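Local coordinates for protein endoglucanase (Clostridium thermocellum, PDB 2C4X) that binds beta-glucan chains, xyloglucan among them, through the CBM44 module that follows a PKD domain at the C-terminal end of a cellulosomal enzyme, probably a cellulase, at residues G117-T121 against E145-A150; T127-K133 against Y246-I250; W171-A176 against Y204-D210; G175-A179 against E240-T244; N198-K202 against I215-P220. The protein carries 1 engineered substitution. One frame throughout, in Å; residues are numbered along the deposited sequence.

In the fold
All five contacts lie in the C-terminal CBM44 beta-sandwich. Interaction 1 opens at 117-121, and before it closes at 145-150 the loop 127-133 has opened interaction 2, so these two cross. Interactions 3 and 4 both start from the connection after strand 165-172, sharing Gly-175 and Ala-176. Interaction 5 opens at 198-202; interaction 3 closes at 204-210 and interaction 5 at 215-220, so these two also cross. Interaction 4, closing at 240-244, encloses interaction 5, and interaction 2, closing last at 246-250, encloses interactions 3, 4 and 5. Interaction 1 joins two corners between the sheets; 3, 4 and 5 join parts of both sheets or their connections; 2 ties loop 127-133 to strand 241-251 at calcium.

Interaction 1: residues G117-T121 against E145-A150; sequences GTNAT and EGEGTA
Three backbone hydrogen bonds define this contact. Thr-118 and Thr-149 form an antiparallel hydrogen-bonded pair, with Thr-118 N to Thr-149 O at 2.9 Å and Thr-149 N to Thr-118 O at 3.1 Å; Glu-145 N donates to Asn-119 O at 2.7 Å. Beside the first two, Gly-117 and Ala-150 make a non-hydrogen-bonded pair, their CA atoms 4.1 Å apart. Both segments turn a corner, at 118-119 and at 146-147, so each passes from one sheet of the sandwich to the other: strand 114-117 continues as 120-127, and 137-145 as 148-155. Asn-119 makes its corner at phi/psi 59/15, and Gly-146 at 153/-147, angles that call for glycine. Gly-148 is pressed against the other corner, its CA 3.3 Å from Thr-118 O in a CA-H...O contact, where a CB would collide with that oxygen. Packing is slight. Thr-118 (chi1 t) and Thr-149 (chi1 m) share a face, Thr-118 CG2 lying 4.2 Å from Thr-149 CB, while Ala-120 CB meets Ala-150 CB at 4.1 Å, beside Val-142. The two corners meet at one edge of this beta-sandwich, where 114-117 and 120-127 are outermost strands, and their chemistry implies a union held mainly by main-chain atoms, with glycines allowing the close approach.

Interaction 2: residues T127-K133 against Y246-I250; sequences TTEKAFK and YVDAI. With CA (calcium ion), chain C.
This is one wall of a calcium site on the CBM44 beta-sandwich, where the irregular loop 127-133 lies against strand residues 246-250, with CA atoms 5.7 Å apart at Phe-132 and Asp-248. Asp-248 (chi1 t) grips the ion with both carboxylate oxygens, OD1 at 2.6 Å and OD2 at 2.5 Å from the calcium, and Lys-133 O binds it at 2.4 Å. Asp-99, Asn-104, Glu-106 and Arg-136 supply one oxygen each, making seven ligands. Asp-248 OD2 is also an acceptor for two successive amides, Phe-132 N at 3.0 Å and Lys-133 N at 3.2 Å, so the loop is fixed to the same carboxylate as the metal; such an arrangement is consistent with a structural calcium. Lys-133 O and Asp-248 OD2, 3.0 Å apart, are brought together by the shared ion. At the start of the loop Thr-127 OG1 accepts from Glu-129 N at 2.9 Å, an ST turn. Glu-129 OE1 has its salt bridge with Lys-139, and its approach to Tyr-246 OH at 3.4 Å is at best a weak hydrogen bond. Ala-249, at phi/psi 57/45, sets its CB 3.8 Å from Phe-132 CD2. Tyr-246 (chi1 m), its CA-to-CB bond toward the loop, has Thr-127 CG2 at the ring edge, 4.0 Å from Tyr-246 CD2, and Lys-130 CD over one face in a CH-pi contact, 3.8 Å from the ring centroid.

Interaction 3: residues W171-A176 against Y204-D210; sequences WIPSGA and YTMVKTD
A largely polar surface contact joins the end of strand 165-172 and its following loop, which leads to 178-187, with the loop 204-210, leading from strand 198-203 to 211-218. The backbones of the two segments come closest at Pro-173 and Asp-210, whose CA atoms are 4.5 Å apart. There Asp-210 N donates to Ile-172 O at 2.6 Å. Asp-210, at phi/psi 53/39 with chi1 m, turns its carboxylate onto Ser-174, taking the amide N at OD1 (3.2 Å) and the hydroxyl OG, chi1 p, at OD2 (2.6 Å). Its CA lies over the six-membered ring of Trp-171, 3.9 Å from the centroid, a CH-pi contact; Trp-171 also meets Trp-212 edge-to-face. At the far end the hydroxyl of Tyr-204 (chi1 t) works both ways: OH donates to Pro-173 O at 2.6 Å and accepts from Ala-176 N at 3.0 Å, bridging the turn at Gly-175. Between these poles Ile-172 fills the gap, with CG2 3.7 Å from Tyr-204 CE1 and CD1 3.6 Å from Val-207 CG1, and Thr-209 CA rests 3.3 Å from Ile-172 O. Both segments belong to connections between the two antiparallel sheets, which places the contact at the rim of the CBM44 beta-sandwich.

Interaction 4: residues G175-A179 against E240-T244; sequences GAPIA and EGEFT
Gly-175, at phi/psi 66/28, reaches the other segment through water 1, which donates to Gly-175 O at 3.1 Å and to Glu-242 O at 3.0 Å; no direct hydrogen bond joins the two segments. Ala-176 follows, its N held by Tyr-204 OH, and turns CB toward Phe-243 CB at 3.9 Å. Pro-177 is the centre of an inverse gamma turn, with a weak bond from Ile-178 N to Ala-176 O at 2.9 Å. Its ring sets CD 3.5 Å from Phe-243 CD1, CG 4.0 Å from Gly-241 CA and CB 3.7 Å from Glu-240 O; a CB on Gly-241 would clash with that CG. Ile-178 (chi1 p) then lays CG2 over one face of the Phe-243 ring, 3.7 Å from the centroid, in a CH-pi contact. Phe-243, with chi1 p, also touches Val-142 and Thr-237. Strands 178-187 and 241-251 lie in different sheets, so Phe-243, from one, is covered by the entry to the other, as in the apolar interior between the sheets of a beta-sandwich.

Interaction 5: residues N198-K202 against I215-P220; sequences NSTWK and ITLTLP
The single hydrogen bond across this contact is made by a side chain: Thr-200 OG1, with chi1 m, donates to Thr-216 O at 2.7 Å. The segments run roughly antiparallel, their end-to-end directions 157° apart, with CA atoms 6.0 Å apart at Thr-200 and Leu-217, but no backbone ladder forms between them. Van der Waals contacts make up most of the remainder. Thr-200 CG2 meets Ile-215 CG2 at 3.5 Å, and Lys-202 lays CG 4.1 Å from Ile-215 CD1. Leu-217 (chi1 t, chi2 p) inserts CD1 between the segments, 3.6 Å from Ser-199 C and 3.5 Å from Thr-200 OG1. Toward the other end, polar and apolar atoms mix: Asn-198 (chi1 m) places OD1 3.2 Å from Pro-220 CD and ND2 3.9 Å from Leu-219 CD1, that amide being bound to Ile-185 O. Strands 198-203 and 211-218 are outermost in their respective sheets, paired through the backbone with 178-187 and 165-172, so the contact closes one side of the sandwich edge to edge.

Interaction 1: residues G117-T121 against E145-A150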
# COMPACT_ATOMS: atom_id res chain seq x y z
N GLY A 117 -6.08 -26.21 7.16
CA GLY A 117 -5.63 -26.78 5.90
C GLY A 117 -6.03 -28.21 5.76
O GLY A 117 -6.41 -28.86 6.73
N THR A 118 -5.93 -28.70 4.53
CA THR A 118 -6.25 -30.08 4.20
C THR A 118 -5.12 -30.59 3.31
O THR A 118 -4.73 -29.93 2.35
CB THR A 118 -7.66 -30.19 3.55
OG1 THR A 118 -7.98 -31.56 3.28
CG2 THR A 118 -7.77 -29.37 2.26
N ASN A 119 -4.58 -31.76 3.67
CA ASN A 119 -3.34 -32.28 3.10
C ASN A 119 -2.17 -31.32 3.32
O ASN A 119 -1.12 -31.43 2.67
CB ASN A 119 -3.50 -32.62 1.61
CG ASN A 119 -3.19 -34.06 1.30
OD1 ASN A 119 -3.00 -34.43 0.14
ND2 ASN A 119 -3.14 -34.90 2.33
N ALA A 120 -2.37 -30.37 4.24
CA ALA A 120 -1.37 -29.39 4.64
C ALA A 120 -1.69 -28.90 6.05
O ALA A 120 -2.86 -28.83 6.45
CB ALA A 120 -1.34 -28.21 3.68
N THR A 121 -0.64 -28.56 6.80
CA THR A 121 -0.78 -27.99 8.13
C THR A 121 0.01 -26.69 8.21
O THR A 121 1.16 -26.62 7.78
CB THR A 121 -0.30 -28.98 9.23
OG1 THR A 121 -0.93 -30.26 9.05
CG2 THR A 121 -0.65 -28.45 10.63
N GLU A 145 1.48 -32.17 2.49
CA GLU A 145 1.68 -33.60 2.33
C GLU A 145 1.36 -34.04 0.90
O GLU A 145 1.42 -35.22 0.57
CB GLU A 145 0.83 -34.36 3.35
CG GLU A 145 1.19 -34.04 4.80
CD GLU A 145 2.59 -34.51 5.17
OE1 GLU A 145 2.88 -35.72 5.01
OE2 GLU A 145 3.41 -33.67 5.62
N GLY A 146 1.03 -33.06 0.05
CA GLY A 146 0.69 -33.32 -1.34
C GLY A 146 -0.23 -32.25 -1.88
O GLY A 146 -0.15 -31.09 -1.47
N GLU A 147 -1.12 -32.65 -2.78
CA GLU A 147 -2.14 -31.74 -3.31
C GLU A 147 -3.14 -31.37 -2.23
O GLU A 147 -3.90 -32.21 -1.73
CB GLU A 147 -2.85 -32.33 -4.53
CG GLU A 147 -1.94 -32.47 -5.77
CD GLU A 147 -2.56 -33.32 -6.87
OE1 GLU A 147 -3.80 -33.28 -7.03
OE2 GLU A 147 -1.81 -34.03 -7.57
N GLY A 148 -3.13 -30.10 -1.85
CA GLY A 148 -4.04 -29.62 -0.84
C GLY A 148 -4.11 -28.11 -0.79
O GLY A 148 -3.68 -27.42 -1.72
N THR A 149 -4.64 -27.62 0.32
CA THR A 149 -4.92 -26.22 0.50
C THR A 149 -4.56 -25.85 1.94
O THR A 149 -4.75 -26.65 2.84
CB THR A 149 -6.42 -25.92 0.23
OG1 THR A 149 -6.82 -26.53 -1.01
CG2 THR A 149 -6.64 -24.48 0.09
N ALA A 150 -4.03 -24.64 2.14
CA ALA A 150 -3.78 -24.11 3.48
C ALA A 150 -4.29 -22.68 3.56
O ALA A 150 -4.16 -21.94 2.59
CB ALA A 150 -2.29 -24.20 3.84

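Interaction 2: residues T127-K133 against Y246-I250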
# COMPACT_ATOMS: atom_id res chain seq x y z
N THR A 127 6.37 -12.32 14.15
CA THR A 127 7.82 -12.39 13.92
C THR A 127 8.49 -11.03 13.74
O THR A 127 7.84 -10.07 13.31
CB THR A 127 8.15 -13.28 12.69
OG1 THR A 127 9.56 -13.48 12.59
CG2 THR A 127 7.65 -12.64 11.39
N THR A 128 9.78 -10.95 14.06
CA THR A 128 10.61 -9.80 13.73
C THR A 128 11.58 -10.13 12.59
O THR A 128 12.36 -9.27 12.17
CB THR A 128 11.42 -9.29 14.96
OG1 THR A 128 12.23 -10.35 15.48
CG2 THR A 128 10.51 -8.76 16.06
N GLU A 129 11.54 -11.37 12.09
CA GLU A 129 12.48 -11.84 11.07
C GLU A 129 12.33 -11.10 9.74
O GLU A 129 13.33 -10.72 9.13
CB GLU A 129 12.35 -13.36 10.86
CG GLU A 129 12.93 -14.18 12.01
CD GLU A 129 12.61 -15.67 11.93
OE1 GLU A 129 12.01 -16.13 10.93
OE2 GLU A 129 12.99 -16.40 12.88
N LYS A 130 11.08 -10.91 9.32
CA LYS A 130 10.74 -10.11 8.16
C LYS A 130 9.47 -9.31 8.44
O LYS A 130 8.53 -9.83 9.05
CB LYS A 130 10.50 -10.98 6.92
CG LYS A 130 11.73 -11.69 6.38
CD LYS A 130 11.43 -12.38 5.04
CE LYS A 130 12.48 -13.45 4.73
NZ LYS A 130 13.86 -12.90 4.58
N ALA A 131 9.46 -8.06 8.01
CA ALA A 131 8.26 -7.23 8.07
C ALA A 131 8.23 -6.34 6.85
O ALA A 131 9.28 -6.02 6.28
CB ALA A 131 8.24 -6.40 9.34
N PHE A 132 7.02 -5.96 6.42
CA PHE A 132 6.88 -5.03 5.30
C PHE A 132 6.98 -3.59 5.80
O PHE A 132 7.60 -2.74 5.16
CB PHE A 132 5.57 -5.26 4.52
CG PHE A 132 5.38 -4.31 3.39
CD1 PHE A 132 6.08 -4.48 2.19
CD2 PHE A 132 4.54 -3.21 3.52
CE1 PHE A 132 5.93 -3.57 1.14
CE2 PHE A 132 4.39 -2.29 2.48
CZ PHE A 132 5.08 -2.48 1.28
N LYS A 133 6.34 -3.32 6.93
CA LYS A 133 6.41 -2.03 7.60
C LYS A 133 6.52 -2.25 9.10
O LYS A 133 5.91 -3.17 9.63
CB LYS A 133 5.16 -1.19 7.32
CG LYS A 133 5.28 -0.27 6.13
CD LYS A 133 4.20 0.82 6.19
CE LYS A 133 2.80 0.25 6.02
NZ LYS A 133 1.79 1.35 5.89
N TYR A 246 5.50 -14.85 4.60
CA TYR A 246 5.37 -13.74 5.53
C TYR A 246 4.24 -12.82 5.08
O TYR A 246 4.05 -12.60 3.88
CB TYR A 246 6.69 -12.97 5.65
CG TYR A 246 7.83 -13.80 6.19
CD1 TYR A 246 8.58 -14.63 5.35
CD2 TYR A 246 8.15 -13.78 7.55
CE1 TYR A 246 9.62 -15.40 5.85
CE2 TYR A 246 9.19 -14.55 8.05
CZ TYR A 246 9.92 -15.36 7.20
OH TYR A 246 10.96 -16.12 7.68
N VAL A 247 3.49 -12.31 6.05
CA VAL A 247 2.32 -11.48 5.80
C VAL A 247 2.35 -10.29 6.74
O VAL A 247 2.56 -10.45 7.94
CB VAL A 247 0.99 -12.25 6.03
CG1 VAL A 247 -0.21 -11.36 5.74
CG2 VAL A 247 0.94 -13.53 5.17
N ASP A 248 2.14 -9.09 6.20
CA ASP A 248 2.20 -7.88 7.02
C ASP A 248 1.44 -6.76 6.35
O ASP A 248 1.22 -6.80 5.14
CB ASP A 248 3.65 -7.44 7.26
CG ASP A 248 3.77 -6.39 8.36
OD1 ASP A 248 2.85 -6.29 9.20
OD2 ASP A 248 4.78 -5.65 8.39
N ALA A 249 1.05 -5.78 7.16
CA ALA A 249 0.55 -4.50 6.68
C ALA A 249 -0.66 -4.64 5.76
O ALA A 249 -0.73 -4.00 4.70
CB ALA A 249 1.67 -3.69 6.01
N ILE A 250 -1.61 -5.48 6.18
CA ILE A 250 -2.92 -5.55 5.52
C ILE A 250 -3.67 -4.27 5.86
O ILE A 250 -3.81 -3.90 7.04
CB ILE A 250 -3.73 -6.79 5.93
CG1 ILE A 250 -2.91 -8.07 5.71
CG2 ILE A 250 -5.04 -6.86 5.14
CD1 ILE A 250 -3.50 -9.31 6.36
CA CA C . 4.15 -4.52 10.55

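Interaction 3: residues W171-A176 against Y204-D210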
# COMPACT_ATOMS: atom_id res chain seq x y z
N TRP A 171 5.18 -11.97 1.47
CA TRP A 171 6.51 -12.40 1.07
C TRP A 171 6.44 -13.88 0.70
O TRP A 171 6.19 -14.73 1.55
CB TRP A 171 7.50 -12.18 2.21
CG TRP A 171 8.96 -12.16 1.80
CD1 TRP A 171 9.70 -11.06 1.50
CD2 TRP A 171 9.84 -13.29 1.68
NE1 TRP A 171 10.99 -11.43 1.18
CE2 TRP A 171 11.10 -12.79 1.28
CE3 TRP A 171 9.68 -14.67 1.85
CZ2 TRP A 171 12.21 -13.63 1.06
CZ3 TRP A 171 10.78 -15.50 1.63
CH2 TRP A 171 12.03 -14.98 1.24
N ILE A 172 6.66 -14.18 -0.57
CA ILE A 172 6.53 -15.54 -1.07
C ILE A 172 7.91 -16.11 -1.44
O ILE A 172 8.63 -15.49 -2.23
CB ILE A 172 5.56 -15.59 -2.28
CG1 ILE A 172 4.18 -15.07 -1.86
CG2 ILE A 172 5.46 -17.00 -2.87
CD1 ILE A 172 3.35 -14.48 -2.98
N PRO A 173 8.28 -17.28 -0.86
CA PRO A 173 9.59 -17.87 -1.13
C PRO A 173 9.64 -18.67 -2.43
O PRO A 173 8.60 -19.13 -2.92
CB PRO A 173 9.79 -18.80 0.07
CG PRO A 173 8.40 -19.28 0.38
CD PRO A 173 7.48 -18.11 0.06
N SER A 174 10.84 -18.84 -2.97
CA SER A 174 11.06 -19.63 -4.18
C SER A 174 11.26 -21.10 -3.85
O SER A 174 11.61 -21.45 -2.72
CB SER A 174 12.27 -19.10 -4.95
OG SER A 174 13.41 -19.09 -4.12
N GLY A 175 11.05 -21.96 -4.84
CA GLY A 175 11.20 -23.41 -4.68
C GLY A 175 10.19 -24.04 -3.74
O GLY A 175 10.48 -25.06 -3.11
N ALA A 176 9.01 -23.44 -3.64
CA ALA A 176 7.93 -23.95 -2.79
C ALA A 176 7.00 -24.85 -3.59
O ALA A 176 6.80 -24.62 -4.79
CB ALA A 176 7.15 -22.78 -2.16
N TYR A 204 1.72 -19.22 -9.12
CA TYR A 204 3.06 -19.19 -8.53
C TYR A 204 4.13 -18.67 -9.50
O TYR A 204 5.14 -18.11 -9.07
CB TYR A 204 3.44 -20.58 -8.02
CG TYR A 204 4.69 -20.62 -7.17
CD1 TYR A 204 4.92 -19.67 -6.17
CD2 TYR A 204 5.63 -21.63 -7.34
CE1 TYR A 204 6.06 -19.72 -5.38
CE2 TYR A 204 6.78 -21.69 -6.56
CZ TYR A 204 6.98 -20.73 -5.58
OH TYR A 204 8.11 -20.78 -4.81
N THR A 205 3.91 -18.84 -10.80
CA THR A 205 4.83 -18.33 -11.82
C THR A 205 4.66 -16.83 -12.06
O THR A 205 5.53 -16.19 -12.64
CB THR A 205 4.70 -19.08 -13.16
OG1 THR A 205 3.40 -18.85 -13.71
CG2 THR A 205 4.93 -20.57 -12.98
N MSE A 206 3.53 -16.27 -11.62
CA MSE A 206 3.20 -14.86 -11.84
C MSE A 206 3.50 -14.01 -10.61
O MSE A 206 2.99 -12.90 -10.46
CB MSE A 206 1.71 -14.72 -12.17
CG MSE A 206 1.06 -15.99 -12.66
SE MSE A 206 -0.75 -15.74 -13.35
CE MSE A 206 -1.54 -14.65 -11.92
N VAL A 207 4.34 -14.55 -9.73
CA VAL A 207 4.60 -13.97 -8.43
C VAL A 207 6.09 -13.62 -8.30
O VAL A 207 6.94 -14.31 -8.86
CB VAL A 207 4.12 -14.94 -7.31
CG1 VAL A 207 5.03 -14.94 -6.09
CG2 VAL A 207 2.66 -14.64 -6.92
N LYS A 208 6.39 -12.53 -7.58
CA LYS A 208 7.78 -12.18 -7.24
C LYS A 208 8.25 -13.04 -6.08
O LYS A 208 7.87 -12.81 -4.93
CB LYS A 208 7.91 -10.70 -6.87
CG LYS A 208 7.64 -9.73 -8.01
CD LYS A 208 8.14 -8.33 -7.68
CE LYS A 208 7.32 -7.68 -6.56
NZ LYS A 208 8.06 -6.56 -5.91
N THR A 209 9.08 -14.03 -6.38
CA THR A 209 9.58 -14.95 -5.36
C THR A 209 10.73 -14.33 -4.56
O THR A 209 11.49 -13.50 -5.09
CB THR A 209 9.99 -16.31 -5.95
OG1 THR A 209 10.78 -16.11 -7.12
CG2 THR A 209 8.75 -17.12 -6.32
N ASP A 210 10.84 -14.73 -3.30
CA ASP A 210 11.79 -14.16 -2.33
C ASP A 210 11.70 -12.64 -2.23
O ASP A 210 12.72 -11.95 -2.11
CB ASP A 210 13.23 -14.62 -2.63
CG ASP A 210 13.40 -16.12 -2.54
OD1 ASP A 210 12.84 -16.72 -1.59
OD2 ASP A 210 14.09 -16.68 -3.41

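Interaction 4: residues G175-A179 against E240-T244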
# COMPACT_ATOMS: atom_id res chain seq x y z
N GLY A 175 11.05 -21.96 -4.84
CA GLY A 175 11.20 -23.41 -4.68
C GLY A 175 10.19 -24.04 -3.74
O GLY A 175 10.48 -25.06 -3.11
N ALA A 176 9.01 -23.44 -3.64
CA ALA A 176 7.93 -23.95 -2.79
C ALA A 176 7.00 -24.85 -3.59
O ALA A 176 6.80 -24.62 -4.79
CB ALA A 176 7.15 -22.78 -2.16
N PRO A 177 6.42 -25.89 -2.94
CA PRO A 177 5.49 -26.80 -3.61
C PRO A 177 4.08 -26.21 -3.76
O PRO A 177 3.10 -26.83 -3.35
CB PRO A 177 5.46 -28.00 -2.67
CG PRO A 177 5.68 -27.42 -1.33
CD PRO A 177 6.65 -26.28 -1.54
N ILE A 178 3.99 -25.02 -4.35
CA ILE A 178 2.69 -24.36 -4.46
C ILE A 178 2.32 -24.05 -5.92
O ILE A 178 3.20 -23.78 -6.75
CB ILE A 178 2.57 -23.09 -3.54
CG1 ILE A 178 3.05 -21.82 -4.22
CG2 ILE A 178 3.33 -23.28 -2.23
CD1 ILE A 178 2.39 -20.57 -3.66
N ALA A 179 1.02 -24.11 -6.21
CA ALA A 179 0.50 -23.82 -7.54
C ALA A 179 0.05 -22.36 -7.63
O ALA A 179 0.28 -21.68 -8.64
CB ALA A 179 -0.67 -24.74 -7.85
N GLU A 240 4.60 -32.53 -1.65
CA GLU A 240 5.15 -32.51 -0.30
C GLU A 240 6.20 -31.41 -0.16
O GLU A 240 6.88 -31.06 -1.13
CB GLU A 240 5.81 -33.85 0.03
CG GLU A 240 4.88 -34.92 0.57
CD GLU A 240 5.60 -36.24 0.83
OE1 GLU A 240 6.68 -36.22 1.46
OE2 GLU A 240 5.08 -37.30 0.39
N GLY A 241 6.32 -30.86 1.04
CA GLY A 241 7.34 -29.85 1.33
C GLY A 241 6.94 -28.86 2.40
O GLY A 241 5.76 -28.70 2.71
N GLU A 242 7.94 -28.20 2.97
CA GLU A 242 7.73 -27.16 3.97
C GLU A 242 8.22 -25.81 3.43
O GLU A 242 9.30 -25.73 2.83
CB GLU A 242 8.45 -27.51 5.27
CG GLU A 242 8.10 -26.61 6.46
CD GLU A 242 8.85 -27.01 7.73
OE1 GLU A 242 9.87 -27.73 7.64
OE2 GLU A 242 8.42 -26.59 8.83
N PHE A 243 7.40 -24.78 3.62
CA PHE A 243 7.71 -23.43 3.14
C PHE A 243 7.16 -22.36 4.08
O PHE A 243 6.19 -22.60 4.83
CB PHE A 243 7.20 -23.22 1.70
CG PHE A 243 5.72 -23.44 1.53
CD1 PHE A 243 5.21 -24.71 1.29
CD2 PHE A 243 4.83 -22.37 1.58
CE1 PHE A 243 3.84 -24.92 1.12
CE2 PHE A 243 3.47 -22.56 1.42
CZ PHE A 243 2.97 -23.84 1.19
N THR A 244 7.76 -21.17 4.05
CA THR A 244 7.37 -20.09 4.95
C THR A 244 7.00 -18.83 4.20
O THR A 244 7.79 -18.28 3.42
CB THR A 244 8.45 -19.82 6.03
OG1 THR A 244 8.57 -20.98 6.86
CG2 THR A 244 8.05 -18.64 6.91
O HOH W 1 9.69 -25.53 -0.12

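Interaction 5: residues N198-K202 against I215-P220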
# COMPACT_ATOMS: atom_id res chain seq x y z
N ASN A 198 -14.73 -14.12 -2.89
CA ASN A 198 -13.99 -13.05 -3.56
C ASN A 198 -12.51 -13.27 -3.32
O ASN A 198 -12.09 -13.44 -2.16
CB ASN A 198 -14.41 -11.69 -3.03
CG ASN A 198 -15.91 -11.50 -3.06
OD1 ASN A 198 -16.47 -11.14 -4.09
ND2 ASN A 198 -16.57 -11.78 -1.94
N SER A 199 -11.71 -13.28 -4.38
CA SER A 199 -10.28 -13.51 -4.21
C SER A 199 -9.45 -12.88 -5.32
O SER A 199 -9.97 -12.53 -6.38
CB SER A 199 -9.98 -15.02 -4.15
OG SER A 199 -10.02 -15.60 -5.44
N THR A 200 -8.16 -12.73 -5.07
CA THR A 200 -7.25 -12.29 -6.12
C THR A 200 -6.25 -13.42 -6.39
O THR A 200 -5.23 -13.55 -5.71
CB THR A 200 -6.59 -10.96 -5.76
OG1 THR A 200 -7.62 -9.99 -5.51
CG2 THR A 200 -5.70 -10.45 -6.91
N TRP A 201 -6.58 -14.22 -7.39
CA TRP A 201 -5.82 -15.41 -7.72
C TRP A 201 -4.50 -15.04 -8.41
O TRP A 201 -4.50 -14.31 -9.41
CB TRP A 201 -6.66 -16.33 -8.61
CG TRP A 201 -6.08 -17.68 -8.82
CD1 TRP A 201 -6.25 -18.79 -8.04
CD2 TRP A 201 -5.21 -18.08 -9.89
NE1 TRP A 201 -5.56 -19.86 -8.56
CE2 TRP A 201 -4.90 -19.45 -9.69
CE3 TRP A 201 -4.67 -17.42 -11.01
CZ2 TRP A 201 -4.08 -20.17 -10.56
CZ3 TRP A 201 -3.84 -18.14 -11.87
CH2 TRP A 201 -3.56 -19.50 -11.64
N LYS A 202 -3.39 -15.51 -7.84
CA LYS A 202 -2.06 -15.35 -8.43
C LYS A 202 -1.41 -16.71 -8.60
O LYS A 202 -1.24 -17.44 -7.62
CB LYS A 202 -1.16 -14.47 -7.55
CG LYS A 202 -1.62 -13.03 -7.39
CD LYS A 202 -1.45 -12.24 -8.68
CE LYS A 202 -1.66 -10.75 -8.43
NZ LYS A 202 -2.03 -10.01 -9.68
N ILE A 215 -0.71 -7.20 -3.15
CA ILE A 215 -1.89 -7.71 -3.85
C ILE A 215 -3.15 -7.06 -3.27
O ILE A 215 -3.35 -7.07 -2.06
CB ILE A 215 -1.99 -9.27 -3.75
CG1 ILE A 215 -0.70 -9.94 -4.24
CG2 ILE A 215 -3.19 -9.79 -4.54
CD1 ILE A 215 -0.54 -11.39 -3.80
N THR A 216 -3.97 -6.47 -4.13
CA THR A 216 -5.22 -5.86 -3.68
C THR A 216 -6.43 -6.76 -3.93
O THR A 216 -6.40 -7.65 -4.78
CB THR A 216 -5.49 -4.48 -4.33
OG1 THR A 216 -5.69 -4.64 -5.73
CG2 THR A 216 -4.33 -3.51 -4.08
N LEU A 217 -7.49 -6.49 -3.18
CA LEU A 217 -8.73 -7.25 -3.27
C LEU A 217 -9.90 -6.34 -2.91
O LEU A 217 -9.87 -5.67 -1.87
CB LEU A 217 -8.67 -8.45 -2.33
CG LEU A 217 -9.95 -9.26 -2.12
CD1 LEU A 217 -10.37 -9.95 -3.39
CD2 LEU A 217 -9.74 -10.26 -1.02
N THR A 218 -10.93 -6.31 -3.75
CA THR A 218 -12.13 -5.53 -3.46
C THR A 218 -13.30 -6.41 -3.05
O THR A 218 -13.65 -7.37 -3.76
CB THR A 218 -12.53 -4.63 -4.66
OG1 THR A 218 -11.42 -3.82 -5.03
CG2 THR A 218 -13.70 -3.71 -4.30
N LEU A 219 -13.90 -6.09 -1.90
CA LEU A 219 -15.20 -6.66 -1.54
C LEU A 219 -16.26 -5.90 -2.35
O LEU A 219 -16.38 -4.69 -2.21
CB LEU A 219 -15.46 -6.52 -0.03
CG LEU A 219 -16.81 -7.06 0.47
CD1 LEU A 219 -16.86 -8.59 0.34
CD2 LEU A 219 -17.09 -6.65 1.91
N PRO A 220 -17.01 -6.60 -3.23
CA PRO A 220 -17.98 -5.92 -4.09
C PRO A 220 -19.05 -5.15 -3.32
O PRO A 220 -19.45 -5.54 -2.22
CB PRO A 220 -18.62 -7.07 -4.89
CG PRO A 220 -17.59 -8.16 -4.85
CD PRO A 220 -16.97 -8.06 -3.49